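D-3-phosphoglycerate dehydrogenase (Sulfolobus tokodaii, PDB 2EKL) probably oxidises D-3-phosphoglycerate with NAD to 3-phosphohydroxypyruvate, the first step of the phosphorylated route to serine. Local coordinates at the interface of chains A and B. Sequence-based numbering; all coordinates share one arbitrary frame. Chains: chain A/B, D-3-phosphoglycerate dehydrogenase.

Contact 1: the interface of chains A and B. Residues chain A 123, 126-127, 131-132; chain B 280, 282.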
loop_
_atom_site.group_PDB
_atom_site.type_symbol
_atom_site.label_atom_id
_atom_site.label_comp_id
_atom_site.label_asym_id
_atom_site.label_seq_id
_atom_site.Cartn_x
_atom_site.Cartn_y
_atom_site.Cartn_z
ATOM N N SER A 123 -3.665 9.301 8.982
ATOM C CA SER A 123 -4.059 8.368 10.033
ATOM C C SER A 123 -2.864 7.917 10.870
ATOM O O SER A 123 -2.941 7.868 12.101
ATOM C CB SER A 123 -4.745 7.146 9.408
ATOM O OG SER A 123 -5.291 6.282 10.396
ATOM N N LEU A 126 -1.679 10.693 13.129
ATOM C CA LEU A 126 -2.598 10.828 14.247
ATOM C C LEU A 126 -2.314 9.752 15.288
ATOM O O LEU A 126 -2.174 10.048 16.471
ATOM C CB LEU A 126 -4.043 10.718 13.760
ATOM C CG LEU A 126 -4.589 11.983 13.092
ATOM C CD1 LEU A 126 -5.846 11.672 12.306
ATOM C CD2 LEU A 126 -4.866 13.026 14.170
ATOM N N ALA A 127 -2.213 8.503 14.842
ATOM C CA ALA A 127 -1.944 7.390 15.748
ATOM C C ALA A 127 -0.681 7.608 16.583
ATOM O O ALA A 127 -0.704 7.461 17.809
ATOM C CB ALA A 127 -1.829 6.083 14.954
ATOM N N ILE A 131 -3.681 10.023 19.058
ATOM C CA ILE A 131 -5.035 10.441 18.714
ATOM C C ILE A 131 -5.604 9.434 17.722
ATOM O O ILE A 131 -5.303 9.488 16.531
ATOM C CB ILE A 131 -5.038 11.843 18.066
ATOM C CG1 ILE A 131 -4.400 12.857 19.023
ATOM C CG2 ILE A 131 -6.457 12.255 17.712
ATOM C CD1 ILE A 131 -5.113 12.992 20.361
ATOM N N PHE A 132 -6.423 8.512 18.215
ATOM C CA PHE A 132 -7.000 7.496 17.349
ATOM C C PHE A 132 -8.349 7.881 16.772
ATOM O O PHE A 132 -9.383 7.292 17.092
ATOM C CB PHE A 132 -7.077 6.163 18.091
ATOM C CG PHE A 132 -5.760 5.442 18.149
ATOM C CD1 PHE A 132 -4.630 6.071 18.665
ATOM C CD2 PHE A 132 -5.639 4.146 17.662
ATOM C CE1 PHE A 132 -3.402 5.422 18.693
ATOM C CE2 PHE A 132 -4.415 3.487 17.686
ATOM C CZ PHE A 132 -3.294 4.126 18.201
ATOM N N VAL B 280 0.902 2.005 12.575
ATOM C CA VAL B 280 -0.487 1.933 13.006
ATOM C C VAL B 280 -1.453 2.892 12.319
ATOM O O VAL B 280 -1.160 4.076 12.158
ATOM C CB VAL B 280 -0.606 2.222 14.537
ATOM C CG1 VAL B 280 -2.039 1.968 15.005
ATOM C CG2 VAL B 280 0.384 1.373 15.322
ATOM N N THR B 282 -5.553 4.237 12.430
ATOM C CA THR B 282 -6.587 4.382 13.445
ATOM C C THR B 282 -7.908 3.635 13.252
ATOM O O THR B 282 -8.989 4.217 13.376
ATOM C CB THR B 282 -6.859 5.886 13.654
ATOM O OG1 THR B 282 -7.232 6.481 12.409
ATOM C CG2 THR B 282 -5.595 6.582 14.148
HETATM O O HOH W 1 -9.707 4.372 16.213
#
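The gamma-methyl of B:Thr282 sets the apolar centre here, resting 3.6 Å from A:Phe132 CA and also reaching the methyl of A:Ala127. In this D-isomer specific 2-hydroxyacid dehydrogenase, the end of strand 278-280 and the segment following it in one subunit pack onto helix 120-128 and the loop after it in the other. A two-fold axis repeats the patch with the chains exchanged. Beside the threonine, B:Val280 crosses A:Phe132 at about a right angle and touches the far part of the ring, its CG1 lying 3.9 Å from A:Phe132 CE2. The main-chain oxygen of the valine faces the methyl of A:Ala127, a small side chain that may allow the strand end to come close to the helix.

Moving outward, the two branches of B:Thr282 divide the work. With chi1 at 57°, CG2 points away from the carbonyl carbon and into the apolar centre, whereas the hydroxyl OG1 turns to the helix and shares a hydrogen bond of 2.8 Å with A:Ser123 OG. The same serine oxygen accepts a nearly straight bond, 178° at the hydrogen, from the backbone nitrogen of B:Thr282, with 2.9 Å between N and OG. One hydroxyl is thus gripped by both the main chain and the side chain of a single residue, which should restrict its rotation. At the rim, water 1 joins the carbonyl oxygens of A:Phe132, at 3.1 Å from O, and B:Thr282, at 2.9 Å from O.

Contact 2: the interface of chains A and B. Residues chain A 282-284, 287; chain B 134-135.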
loop_
_atom_site.group_PDB
_atom_site.type_symbol
_atom_site.label_atom_id
_atom_site.label_comp_id
_atom_site.label_asym_id
_atom_site.label_seq_id
_atom_site.Cartn_x
_atom_site.Cartn_y
_atom_site.Cartn_z
ATOM N N THR A 282 10.284 9.855 -0.640
ATOM C CA THR A 282 11.558 10.424 -1.057
ATOM C C THR A 282 12.378 9.679 -2.113
ATOM O O THR A 282 13.578 9.453 -1.939
ATOM C CB THR A 282 12.418 10.672 0.199
ATOM O OG1 THR A 282 12.579 9.445 0.917
ATOM C CG2 THR A 282 11.722 11.668 1.121
ATOM N N HIS A 283 11.730 9.328 -3.221
ATOM C CA HIS A 283 12.385 8.624 -4.323
ATOM C C HIS A 283 13.008 7.318 -3.847
ATOM O O HIS A 283 14.188 7.043 -4.090
ATOM C CB HIS A 283 13.447 9.531 -4.962
ATOM C CG HIS A 283 13.640 9.290 -6.425
ATOM N ND1 HIS A 283 13.781 10.316 -7.335
ATOM C CD2 HIS A 283 13.709 8.142 -7.139
ATOM C CE1 HIS A 283 13.926 9.810 -8.547
ATOM N NE2 HIS A 283 13.885 8.493 -8.456
ATOM N N ILE A 284 12.193 6.511 -3.174
ATOM C CA ILE A 284 12.629 5.230 -2.636
ATOM C C ILE A 284 12.171 4.033 -3.467
ATOM O O ILE A 284 12.262 2.895 -3.015
ATOM C CB ILE A 284 12.111 5.044 -1.191
ATOM C CG1 ILE A 284 10.580 5.131 -1.166
ATOM C CG2 ILE A 284 12.708 6.127 -0.282
ATOM C CD1 ILE A 284 9.967 4.874 0.202
ATOM N N GLN A 287 14.726 1.581 -3.643
ATOM C CA GLN A 287 15.397 1.408 -2.364
ATOM C C GLN A 287 14.987 0.231 -1.486
ATOM O O GLN A 287 14.348 0.410 -0.452
ATOM C CB GLN A 287 15.299 2.702 -1.552
ATOM C CG GLN A 287 16.053 3.872 -2.172
ATOM C CD GLN A 287 17.548 3.627 -2.232
ATOM O OE1 GLN A 287 18.180 3.343 -1.215
ATOM N NE2 GLN A 287 18.120 3.738 -3.423
ATOM N N LYS B 134 16.624 9.350 1.174
ATOM C CA LYS B 134 16.153 8.012 0.831
ATOM C C LYS B 134 16.236 7.057 2.021
ATOM O O LYS B 134 17.123 7.175 2.865
ATOM C CB LYS B 134 16.970 7.449 -0.331
ATOM C CG LYS B 134 16.829 8.226 -1.636
ATOM C CD LYS B 134 17.653 7.581 -2.743
ATOM C CE LYS B 134 17.484 8.311 -4.068
ATOM N NZ LYS B 134 18.356 7.733 -5.130
ATOM N N ILE B 135 15.303 6.113 2.075
ATOM C CA ILE B 135 15.245 5.118 3.142
ATOM C C ILE B 135 15.078 3.748 2.486
ATOM O O ILE B 135 14.261 3.592 1.581
ATOM C CB ILE B 135 14.047 5.392 4.086
ATOM C CG1 ILE B 135 13.904 4.261 5.106
ATOM C CG2 ILE B 135 12.780 5.556 3.279
ATOM C CD1 ILE B 135 15.080 4.140 6.052
HETATM O O HOH W 2 11.758 1.679 0.940
HETATM O O HOH W 3 17.862 4.964 -5.702
#
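A:Ile284 and B:Ile135 meet methyl to methyl, their CG2 atoms 3.6 Å apart, and this pair forms the apolar centre. In B:Ile135 CG1 is anti to the backbone nitrogen (chi1 174°), which leaves CG2 on the side of the partner. The A:Ile284 methyl also lies against the main chain of B:Ile135, 3.5 Å from its N.

Next to them runs the extended chain of B:Lys134. Its methylenes run past two successive carbonyl oxygens, with CG 3.5 Å from A:Thr282 O and CE equally near A:His283 O. A:Gln287 lies across this chain at about a right angle. Bent at chi2 (-64°), it brings CD within 4.0 Å of B:Lys134 CD, and its CB packs on the carbonyl oxygen of B:Ile135.

Water carries the polar rim. Water 3 joins the lysine NZ, 2.9 Å away, to the amide nitrogen NE2 of A:Gln287, and water 2 bridges the main-chain oxygens of A:Gln287 and B:Ile135.

In the fold, the chain A residues form the loop between strand 278-280 and helix 289-309, which includes A:His283, the family's catalytic histidine. The lysine and isoleucine come from the partner's segment between helix 120-128 and strand 144-148, so the dimer contact backs directly onto an active-site loop.

Contact 3: the interface of chains A and B. Residues chain A 121, 124, 279, 281; chain B 121, 124, 279, 281.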
loop_
_atom_site.group_PDB
_atom_site.type_symbol
_atom_site.label_atom_id
_atom_site.label_comp_id
_atom_site.label_asym_id
_atom_site.label_seq_id
_atom_site.Cartn_x
_atom_site.Cartn_y
_atom_site.Cartn_z
ATOM N N TYR A 121 -1.299 8.311 5.555
ATOM C CA TYR A 121 -0.321 9.158 6.225
ATOM C C TYR A 121 -0.969 9.943 7.356
ATOM O O TYR A 121 -0.457 9.982 8.472
ATOM C CB TYR A 121 0.318 10.138 5.243
ATOM C CG TYR A 121 1.309 11.059 5.915
ATOM C CD1 TYR A 121 2.464 10.554 6.510
ATOM C CD2 TYR A 121 1.076 12.430 5.990
ATOM C CE1 TYR A 121 3.365 11.396 7.167
ATOM C CE2 TYR A 121 1.969 13.280 6.642
ATOM C CZ TYR A 121 3.107 12.757 7.225
ATOM O OH TYR A 121 3.995 13.600 7.857
ATOM N N MET A 124 -1.755 7.590 10.208
ATOM C CA MET A 124 -0.572 7.132 10.927
ATOM C C MET A 124 0.019 8.237 11.792
ATOM O O MET A 124 0.511 7.976 12.895
ATOM C CB MET A 124 0.484 6.611 9.952
ATOM C CG MET A 124 0.044 5.391 9.164
ATOM S SD MET A 124 1.340 4.854 8.030
ATOM C CE MET A 124 1.127 5.985 6.724
ATOM N N ILE A 279 0.693 13.294 -1.535
ATOM C CA ILE A 279 1.417 12.260 -0.790
ATOM C C ILE A 279 2.760 12.063 -1.487
ATOM O O ILE A 279 2.804 11.822 -2.693
ATOM C CB ILE A 279 0.640 10.909 -0.795
ATOM C CG1 ILE A 279 -0.652 11.030 0.020
ATOM C CG2 ILE A 279 1.510 9.804 -0.212
ATOM C CD1 ILE A 279 -1.760 11.815 -0.658
ATOM N N THR A 281 6.848 10.269 -1.328
ATOM C CA THR A 281 7.895 9.452 -0.734
ATOM C C THR A 281 9.175 10.013 -1.349
ATOM O O THR A 281 9.155 10.588 -2.442
ATOM C CB THR A 281 7.729 7.938 -1.015
ATOM O OG1 THR A 281 7.353 7.723 -2.378
ATOM C CG2 THR A 281 6.656 7.355 -0.085
ATOM N N TYR B 121 5.938 5.505 6.005
ATOM C CA TYR B 121 5.603 6.574 6.937
ATOM C C TYR B 121 6.811 7.459 7.203
ATOM O O TYR B 121 6.724 8.683 7.144
ATOM C CB TYR B 121 5.102 6.005 8.263
ATOM C CG TYR B 121 4.783 7.088 9.268
ATOM C CD1 TYR B 121 3.769 8.013 9.024
ATOM C CD2 TYR B 121 5.519 7.211 10.444
ATOM C CE1 TYR B 121 3.495 9.039 9.931
ATOM C CE2 TYR B 121 5.253 8.233 11.357
ATOM C CZ TYR B 121 4.244 9.138 11.094
ATOM O OH TYR B 121 3.974 10.137 12.003
ATOM N N MET B 124 7.512 9.557 4.139
ATOM C CA MET B 124 6.529 10.611 3.918
ATOM C C MET B 124 6.689 11.743 4.925
ATOM O O MET B 124 6.503 12.917 4.585
ATOM C CB MET B 124 5.109 10.049 3.987
ATOM C CG MET B 124 4.799 9.032 2.904
ATOM S SD MET B 124 3.113 8.410 3.068
ATOM C CE MET B 124 3.314 7.243 4.343
ATOM N N ILE B 279 3.841 0.213 12.836
ATOM C CA ILE B 279 3.056 1.062 11.937
ATOM C C ILE B 279 1.590 0.896 12.329
ATOM O O ILE B 279 1.089 -0.226 12.395
ATOM C CB ILE B 279 3.234 0.631 10.450
ATOM C CG1 ILE B 279 4.664 0.917 9.975
ATOM C CG2 ILE B 279 2.243 1.376 9.567
ATOM C CD1 ILE B 279 5.714 -0.038 10.510
ATOM N N THR B 281 -2.604 2.372 11.904
ATOM C CA THR B 281 -3.640 3.223 11.339
ATOM C C THR B 281 -4.743 3.188 12.393
ATOM O O THR B 281 -4.851 2.231 13.167
ATOM C CB THR B 281 -4.142 2.746 9.954
ATOM O OG1 THR B 281 -4.315 1.326 9.949
ATOM C CG2 THR B 281 -3.130 3.147 8.871
#
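A:Tyr121 and A:Met124 pack on B:Tyr121 and B:Met124 in a symmetric, largely apolar helix-to-helix contact at the two-fold axis. It forms a central part of the dimer in the deposited assembly, which probably corresponds to the subunit pairing usual in this family.

On the axis, the tyrosines meet through the same ring atom, A:Tyr121 CE1 being 3.6 Å from B:Tyr121 CE1, and their side chains cross at about a right angle. Each ring, set by a chi1 of 178° that puts CG opposite the backbone nitrogen, lies against the partner helix and slides antiparallel past its methionine, CD1 of A:Tyr121 lying 3.7 Å from CB of B:Met124. The methionines are bent at chi3 (-80°), which turns their terminal methyls back toward the axis. There A:Met124 CE and B:Met124 CE approach to 3.5 Å, a tight fit.

Farther from the axis, each methionine runs alongside the partner's beta-strand region. A:Met124 SD packs against B:Ile279 CG2 at 3.9 Å, and its CG against the methyl of B:Thr281. The thioether thus wedges between the opposing tyrosine and strand.

Tyrosine and methionine are one turn apart on helix 120-128; the isoleucine belongs to strand 278-280, and the threonine directly follows it.

Contact 4: the interface of chains A and B. Residues chain A 259, 262-264, 273, 282; chain B 127, 130, 132.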
loop_
_atom_site.group_PDB
_atom_site.type_symbol
_atom_site.label_atom_id
_atom_site.label_comp_id
_atom_site.label_asym_id
_atom_site.label_seq_id
_atom_site.Cartn_x
_atom_site.Cartn_y
_atom_site.Cartn_z
ATOM N N PHE A 259 9.658 14.072 -7.417
ATOM C CA PHE A 259 9.299 15.484 -7.410
ATOM C C PHE A 259 10.207 16.232 -8.380
ATOM O O PHE A 259 11.355 15.844 -8.594
ATOM C CB PHE A 259 9.442 16.067 -5.999
ATOM C CG PHE A 259 8.201 16.758 -5.500
ATOM C CD1 PHE A 259 7.025 16.043 -5.292
ATOM C CD2 PHE A 259 8.205 18.128 -5.240
ATOM C CE1 PHE A 259 5.871 16.679 -4.835
ATOM C CE2 PHE A 259 7.059 18.772 -4.783
ATOM C CZ PHE A 259 5.888 18.047 -4.579
ATOM N N GLU A 262 13.902 17.683 -5.633
ATOM C CA GLU A 262 13.905 16.942 -4.375
ATOM C C GLU A 262 15.088 17.360 -3.500
ATOM O O GLU A 262 16.220 16.946 -3.744
ATOM C CB GLU A 262 13.980 15.437 -4.673
ATOM C CG GLU A 262 12.951 14.966 -5.709
ATOM C CD GLU A 262 13.181 13.539 -6.196
ATOM O OE1 GLU A 262 14.262 12.974 -5.936
ATOM O OE2 GLU A 262 12.278 12.983 -6.857
ATOM N N PRO A 263 14.844 18.190 -2.467
ATOM C CA PRO A 263 13.572 18.779 -2.035
ATOM C C PRO A 263 13.137 19.911 -2.964
ATOM O O PRO A 263 13.935 20.410 -3.758
ATOM C CB PRO A 263 13.883 19.311 -0.631
ATOM C CG PRO A 263 15.170 18.621 -0.241
ATOM C CD PRO A 263 15.917 18.562 -1.533
ATOM N N PRO A 264 11.865 20.336 -2.864
ATOM C CA PRO A 264 11.302 21.415 -3.685
ATOM C C PRO A 264 11.968 22.755 -3.395
ATOM O O PRO A 264 12.387 23.016 -2.267
ATOM C CB PRO A 264 9.828 21.425 -3.287
ATOM C CG PRO A 264 9.579 20.022 -2.846
ATOM C CD PRO A 264 10.812 19.711 -2.047
ATOM N N LEU A 273 3.798 20.349 -2.197
ATOM C CA LEU A 273 4.317 19.501 -1.132
ATOM C C LEU A 273 3.535 19.600 0.176
ATOM O O LEU A 273 3.267 18.586 0.817
ATOM C CB LEU A 273 5.794 19.819 -0.870
ATOM C CG LEU A 273 6.461 19.009 0.248
ATOM C CD1 LEU A 273 6.430 17.526 -0.105
ATOM C CD2 LEU A 273 7.889 19.480 0.447
ATOM N N THR A 282 10.284 9.855 -0.640
ATOM C CA THR A 282 11.558 10.424 -1.057
ATOM C C THR A 282 12.378 9.679 -2.113
ATOM O O THR A 282 13.578 9.453 -1.939
ATOM C CB THR A 282 12.418 10.672 0.199
ATOM O OG1 THR A 282 12.579 9.445 0.917
ATOM C CG2 THR A 282 11.722 11.668 1.121
ATOM N N ALA B 127 9.687 13.759 3.784
ATOM C CA ALA B 127 9.320 14.581 2.634
ATOM C C ALA B 127 8.554 15.842 3.037
ATOM O O ALA B 127 8.899 16.949 2.614
ATOM C CB ALA B 127 8.490 13.755 1.644
ATOM N N GLY B 130 10.499 18.594 4.167
ATOM C CA GLY B 130 11.435 19.150 3.205
ATOM C C GLY B 130 12.783 18.455 3.185
ATOM O O GLY B 130 13.756 18.985 2.644
ATOM N N PHE B 132 14.423 15.315 1.719
ATOM C CA PHE B 132 14.282 14.196 0.800
ATOM C C PHE B 132 15.428 13.204 0.869
ATOM O O PHE B 132 16.214 13.055 -0.068
ATOM C CB PHE B 132 14.086 14.715 -0.623
ATOM C CG PHE B 132 12.684 15.182 -0.893
ATOM C CD1 PHE B 132 12.088 16.142 -0.080
ATOM C CD2 PHE B 132 11.948 14.643 -1.941
ATOM C CE1 PHE B 132 10.781 16.556 -0.305
ATOM C CE2 PHE B 132 10.639 15.051 -2.176
ATOM C CZ PHE B 132 10.054 16.008 -1.356
HETATM O O HOH W 4 15.143 11.822 -2.664
#
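The ring of B:Phe132 takes A:Pro263 on one face, with the proline CA 3.6 Å above the ring plane and offset toward the rim, a CH-pi contact. Neighbours of that proline cover the same side: A:Glu262 CB lies 3.5 Å from ring atom CD2, and A:Pro264 CD is 3.6 Å from CE1. The methyl of A:Thr282 lies on the opposite side of the ring plane. Beyond CZ, A:Leu273 arrives from the opposite direction, and its CD2 also packs 3.5 Å from the carbonyl oxygen of B:Ala127.

The phenylalanine enters this pocket with CG pointing away from its carbonyl carbon (chi1 -79°). A cis peptide bond before A:Pro263 shapes the wall around it, and the ring of that proline leans on the backbone oxygen of B:Gly130.

Behind the wall, the carboxylate of A:Glu262, the family's catalytic glutamate, is tilted 26° from the phenyl plane. Its OE2 accepts a 2.9 Å bond from A:Phe259 N through the anti lone pair, a second-shell link that steadies the residue whose CB touches the ring.

The aromatic plug comes from the loop after helix 120-128. Its pocket combines the loop before helix 267-274, that helix itself and the segment after strand 278-280.

Contact 3 lies on the two-fold axis, with its C-alpha centre about 11 Å from that of contact 1, 14 Å from contact 2 and 15 Å from contact 4. Contacts 2 and 4 are neighbours, about 11 Å apart, and share A:Thr282; contact 1, about 24 Å from both, shows the equivalent threonine of chain B against the same elements of chain A. Helix 120-128 and its following loop thus meet the partner's strand 278-280 and adjoining loops twice. Because contacts 2 and 4 include the catalytic histidine and glutamate, dimer packing may help to position each active site.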